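Local coordinates for protein RV1873 (Mycobacterium tuberculosis, PDB 2JEK) that is of unknown function, belongs to the DUF1810 family and folds as an all-helical, right-handed superhelix, at residues L103-C106 against S107-L111; V123-L126 against A127-G131. All coordinates share one frame; numbering follows the deposited sequence.

Contact 1 of 2, residues L103-C106 against S107-L111; sequences LKLC and SSMTL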
loop_
_atom_site.group_PDB
_atom_site.type_symbol
_atom_site.label_atom_id
_atom_site.label_comp_id
_atom_site.label_asym_id
_atom_site.label_seq_id
_atom_site.Cartn_x
_atom_site.Cartn_y
_atom_site.Cartn_z
ATOM N N LEU A 103 6.222 -8.324 -0.617
ATOM C CA LEU A 103 5.363 -8.745 0.480
ATOM C C LEU A 103 4.656 -7.545 1.094
ATOM O O LEU A 103 3.473 -7.626 1.454
ATOM C CB LEU A 103 6.166 -9.493 1.544
ATOM C CG LEU A 103 6.956 -10.717 1.066
ATOM C CD1 LEU A 103 7.645 -11.421 2.234
ATOM C CD2 LEU A 103 6.066 -11.690 0.294
ATOM N N LYS A 104 5.373 -6.429 1.214
ATOM C CA LYS A 104 4.764 -5.202 1.708
ATOM C C LYS A 104 3.565 -4.794 0.847
ATOM O O LYS A 104 2.514 -4.414 1.376
ATOM C CB LYS A 104 5.795 -4.075 1.767
ATOM C CG LYS A 104 6.794 -4.213 2.909
ATOM C CD LYS A 104 7.645 -2.948 3.050
ATOM C CE LYS A 104 8.641 -3.045 4.201
ATOM N NZ LYS A 104 7.958 -3.117 5.516
ATOM N N LEU A 105 3.709 -4.901 -0.471
ATOM C CA LEU A 105 2.627 -4.534 -1.369
ATOM C C LEU A 105 1.451 -5.471 -1.187
ATOM O O LEU A 105 0.298 -5.034 -1.107
ATOM C CB LEU A 105 3.096 -4.564 -2.812
ATOM C CG LEU A 105 2.043 -4.157 -3.848
ATOM C CD1 LEU A 105 1.517 -2.753 -3.616
ATOM C CD2 LEU A 105 2.625 -4.258 -5.236
ATOM N N CYS A 106 1.726 -6.766 -1.109
ATOM C CA CYS A 106 0.650 -7.714 -0.852
ATOM C C CYS A 106 -0.112 -7.353 0.428
ATOM O O CYS A 106 -1.347 -7.352 0.454
ATOM C CB CYS A 106 1.212 -9.130 -0.777
ATOM S SG CYS A 106 -0.067 -10.365 -0.600
ATOM N N SER A 107 0.617 -7.056 1.501
ATOM C CA SER A 107 -0.003 -6.684 2.765
ATOM C C SER A 107 -0.844 -5.420 2.637
ATOM O O SER A 107 -1.935 -5.332 3.204
ATOM C CB SER A 107 1.057 -6.478 3.845
ATOM O OG SER A 107 1.806 -7.678 4.026
ATOM N N SER A 108 -0.326 -4.433 1.901
ATOM C CA SER A 108 -1.052 -3.185 1.689
ATOM C C SER A 108 -2.348 -3.430 0.911
ATOM O O SER A 108 -3.424 -2.972 1.302
ATOM C CB SER A 108 -0.163 -2.175 0.958
ATOM O OG SER A 108 -0.824 -0.923 0.821
ATOM N N MET A 109 -2.265 -4.154 -0.192
ATOM C CA MET A 109 -3.462 -4.424 -0.996
ATOM C C MET A 109 -4.491 -5.245 -0.214
ATOM O O MET A 109 -5.694 -5.010 -0.327
ATOM C CB MET A 109 -3.090 -5.134 -2.303
ATOM C CG MET A 109 -2.187 -4.322 -3.249
ATOM S SD MET A 109 -2.941 -2.769 -3.801
ATOM C CE MET A 109 -2.324 -1.579 -2.600
ATOM N N THR A 110 -4.015 -6.191 0.586
ATOM C CA THR A 110 -4.900 -7.044 1.391
ATOM C C THR A 110 -5.671 -6.172 2.380
ATOM O O THR A 110 -6.892 -6.292 2.506
ATOM C CB THR A 110 -4.099 -8.127 2.129
ATOM O OG1 THR A 110 -3.469 -8.971 1.159
ATOM C CG2 THR A 110 -5.001 -8.976 3.019
ATOM N N LEU A 111 -4.958 -5.283 3.064
ATOM C CA LEU A 111 -5.580 -4.366 4.017
ATOM C C LEU A 111 -6.632 -3.478 3.355
ATOM O O LEU A 111 -7.783 -3.417 3.810
ATOM C CB LEU A 111 -4.502 -3.494 4.664
ATOM C CG LEU A 111 -4.996 -2.317 5.520
ATOM C CD1 LEU A 111 -5.845 -2.794 6.689
ATOM C CD2 LEU A 111 -3.820 -1.480 6.008
#

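Contact 2 of 2, residues V123-L126 against A127-G131; sequences VALL and AKYYG. With SO4 (sulfate ion), chain B.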
loop_
_atom_site.group_PDB
_atom_site.type_symbol
_atom_site.label_atom_id
_atom_site.label_comp_id
_atom_site.label_asym_id
_atom_site.label_seq_id
_atom_site.Cartn_x
_atom_site.Cartn_y
_atom_site.Cartn_z
ATOM N N VAL A 123 -7.901 -5.441 -5.474
ATOM C CA VAL A 123 -8.140 -6.852 -5.749
ATOM C C VAL A 123 -7.571 -7.233 -7.112
ATOM O O VAL A 123 -7.002 -8.316 -7.262
ATOM C CB VAL A 123 -9.638 -7.212 -5.632
ATOM C CG1 VAL A 123 -9.822 -8.703 -5.833
ATOM C CG2 VAL A 123 -10.151 -6.838 -4.259
ATOM N N ALA A 124 -7.685 -6.340 -8.091
ATOM C CA ALA A 124 -7.099 -6.571 -9.414
ATOM C C ALA A 124 -5.589 -6.772 -9.324
ATOM O O ALA A 124 -5.024 -7.622 -10.024
ATOM C CB ALA A 124 -7.425 -5.433 -10.370
ATOM N N LEU A 125 -4.930 -5.997 -8.460
ATOM C CA LEU A 125 -3.476 -6.123 -8.310
ATOM C C LEU A 125 -3.154 -7.505 -7.725
ATOM O O LEU A 125 -2.262 -8.210 -8.221
ATOM C CB LEU A 125 -2.898 -4.981 -7.461
ATOM C CG LEU A 125 -1.388 -4.737 -7.605
ATOM C CD1 LEU A 125 -1.069 -3.298 -7.240
ATOM C CD2 LEU A 125 -0.568 -5.696 -6.734
ATOM N N LEU A 126 -3.886 -7.906 -6.690
ATOM C CA LEU A 126 -3.691 -9.239 -6.104
ATOM C C LEU A 126 -3.940 -10.354 -7.118
ATOM O O LEU A 126 -3.208 -11.355 -7.161
ATOM C CB LEU A 126 -4.568 -9.424 -4.861
ATOM C CG LEU A 126 -4.189 -8.544 -3.658
ATOM C CD1 LEU A 126 -5.232 -8.605 -2.549
ATOM C CD2 LEU A 126 -2.805 -8.896 -3.091
ATOM N N ALA A 127 -4.964 -10.169 -7.955
ATOM C CA ALA A 127 -5.305 -11.168 -8.973
ATOM C C ALA A 127 -4.203 -11.272 -10.023
ATOM O O ALA A 127 -3.827 -12.371 -10.440
ATOM C CB ALA A 127 -6.642 -10.820 -9.626
ATOM N N LYS A 128 -3.678 -10.129 -10.451
ATOM C CA LYS A 128 -2.703 -10.103 -11.539
ATOM C C LYS A 128 -1.338 -10.611 -11.097
ATOM O O LYS A 128 -0.652 -11.341 -11.835
ATOM C CB LYS A 128 -2.564 -8.682 -12.107
ATOM C CG LYS A 128 -1.518 -8.583 -13.216
ATOM C CD LYS A 128 -1.614 -7.273 -13.957
ATOM C CE LYS A 128 -0.461 -7.104 -14.940
ATOM N NZ LYS A 128 -0.611 -5.879 -15.767
ATOM N N TYR A 129 -0.941 -10.220 -9.892
ATOM C CA TYR A 129 0.445 -10.388 -9.464
ATOM C C TYR A 129 0.689 -11.409 -8.357
ATOM O O TYR A 129 1.841 -11.825 -8.160
ATOM C CB TYR A 129 0.997 -9.048 -8.999
ATOM C CG TYR A 129 1.218 -8.067 -10.099
ATOM C CD1 TYR A 129 2.285 -8.225 -10.990
ATOM C CD2 TYR A 129 0.398 -6.944 -10.228
ATOM C CE1 TYR A 129 2.511 -7.311 -11.994
ATOM C CE2 TYR A 129 0.616 -6.012 -11.237
ATOM C CZ TYR A 129 1.677 -6.201 -12.122
ATOM O OH TYR A 129 1.898 -5.275 -13.100
ATOM N N TYR A 130 -0.365 -11.798 -7.639
ATOM C CA TYR A 130 -0.227 -12.686 -6.475
ATOM C C TYR A 130 -1.156 -13.894 -6.570
ATOM O O TYR A 130 -1.507 -14.487 -5.556
ATOM C CB TYR A 130 -0.495 -11.936 -5.161
ATOM C CG TYR A 130 0.503 -10.826 -4.887
ATOM C CD1 TYR A 130 1.683 -11.083 -4.191
ATOM C CD2 TYR A 130 0.281 -9.537 -5.360
ATOM C CE1 TYR A 130 2.615 -10.059 -3.959
ATOM C CE2 TYR A 130 1.194 -8.514 -5.147
ATOM C CZ TYR A 130 2.357 -8.775 -4.436
ATOM O OH TYR A 130 3.229 -7.731 -4.245
ATOM N N GLY A 131 -1.587 -14.209 -7.789
ATOM C CA GLY A 131 -2.483 -15.358 -8.017
ATOM C C GLY A 131 -3.805 -15.286 -7.263
ATOM O O GLY A 131 -4.400 -16.312 -6.938
HETATM S S SO4 B . -3.484 -6.159 -17.901
HETATM O O1 SO4 B . -3.944 -6.301 -19.281
HETATM O O2 SO4 B . -2.415 -7.115 -17.630
HETATM O O3 SO4 B . -4.597 -6.349 -16.976
HETATM O O4 SO4 B . -2.937 -4.808 -17.751
#

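Contact 1 of 2, residues L103-C106 against S107-L111
T110 and C106 meet through two bonds to one carbonyl. C106 O accepts T110 N at 2.9 Å and T110 OG1 at 2.8 Å. The two donors come from opposite faces of the carbonyl plane, and the hydroxyl stands well above it, 39° out. With OG1 beside its own backbone N (chi1 -63°), the T110 hydroxyl is turned back along the helix to this oxygen. OG1 is also hydrogen-bonded to D135 N. S107 has nearly the same first torsion, and its OG lies 3.1 Å from L103 O.

The other backbone bonds run i+4 to i. S107 N reaches L103 O, and S108 N reaches K104 O. M109 N meets L105 O at 2.9 Å and is almost straight, with an N-H...O angle of 174°.

The apolar contact is between L105 and M109. The two side chains cross at a slant. L105 CD1 lies 4.0 Å from M109 CG. The bends of the methionine chain at chi2 and chi3 also bring M109 CE to 4.1 Å from L105 CD1.

Outside the segments, S108 OG is hydrogen-bonded to P43 O, and T110 also packs on helix 136-143. This is a regular stretch of alpha-helix, with the threonine hydroxyl bonded back to the i-4 carbonyl, in a largely buried part of helix 101-115.

Contact 2 of 2, residues V123-L126 against A127-G131
The C-terminal end of helix 120-129 holds this contact, where L125 and L126 pack against the tyrosines that follow. L125 touches both tyrosines. Its CD2 sits at the edge of the Y130 ring, in its plane, 3.7 Å from Y130 CE2. The same methyl lies 3.8 Å from Y129 CD2, so one branch meets both rings. L126 CD2 approaches Y130 CD2 to 3.9 Å.

The backbone bonds continue to the helix end. Y129 N donates to L125 O at 2.9 Å. The bond from Y130 N to L126 O is more bent (141°), and its donor stands above the carbonyl plane. L126 also has a backbone hydrogen bond with G132. Y130 leaves helical geometry, and G131 has positive phi.

K128 is fully extended, with CG anti to the backbone N (chi1 178°). CG lies over the centre of one face of the Y129 ring. K128 NZ is hydrogen-bonded to N86 O and V88 O, and at 2.9 Å to O2 of a sulfate, probably from the crystallisation liquor. Y129 OH bonds to V85 O, and Y130 OH to D102 O. The whole is a helix C-terminus whose aromatic residues tie it to neighbouring helices.

Contact 1 lies in the core, its centre about 6 Å from the centre of the chain. Contact 2 is only partly buried, at about 13 Å. They belong to consecutive helices, 101-115 and 120-129, which pack directly together. Y130 touches both L105 and C106, with C106 CB 3.6 Å from Y130 CE1. L105 CD2 meets L125 CD2 at 3.8 Å, and M109 CB meets L126 CG at the same distance. The chemistry follows the place. In contact 1, T110 bonds back to its own helix and S108 to a loop carbonyl. Contact 2 combines leucine-tyrosine packing with a lysine that reaches main-chain carbonyls and a sulfate.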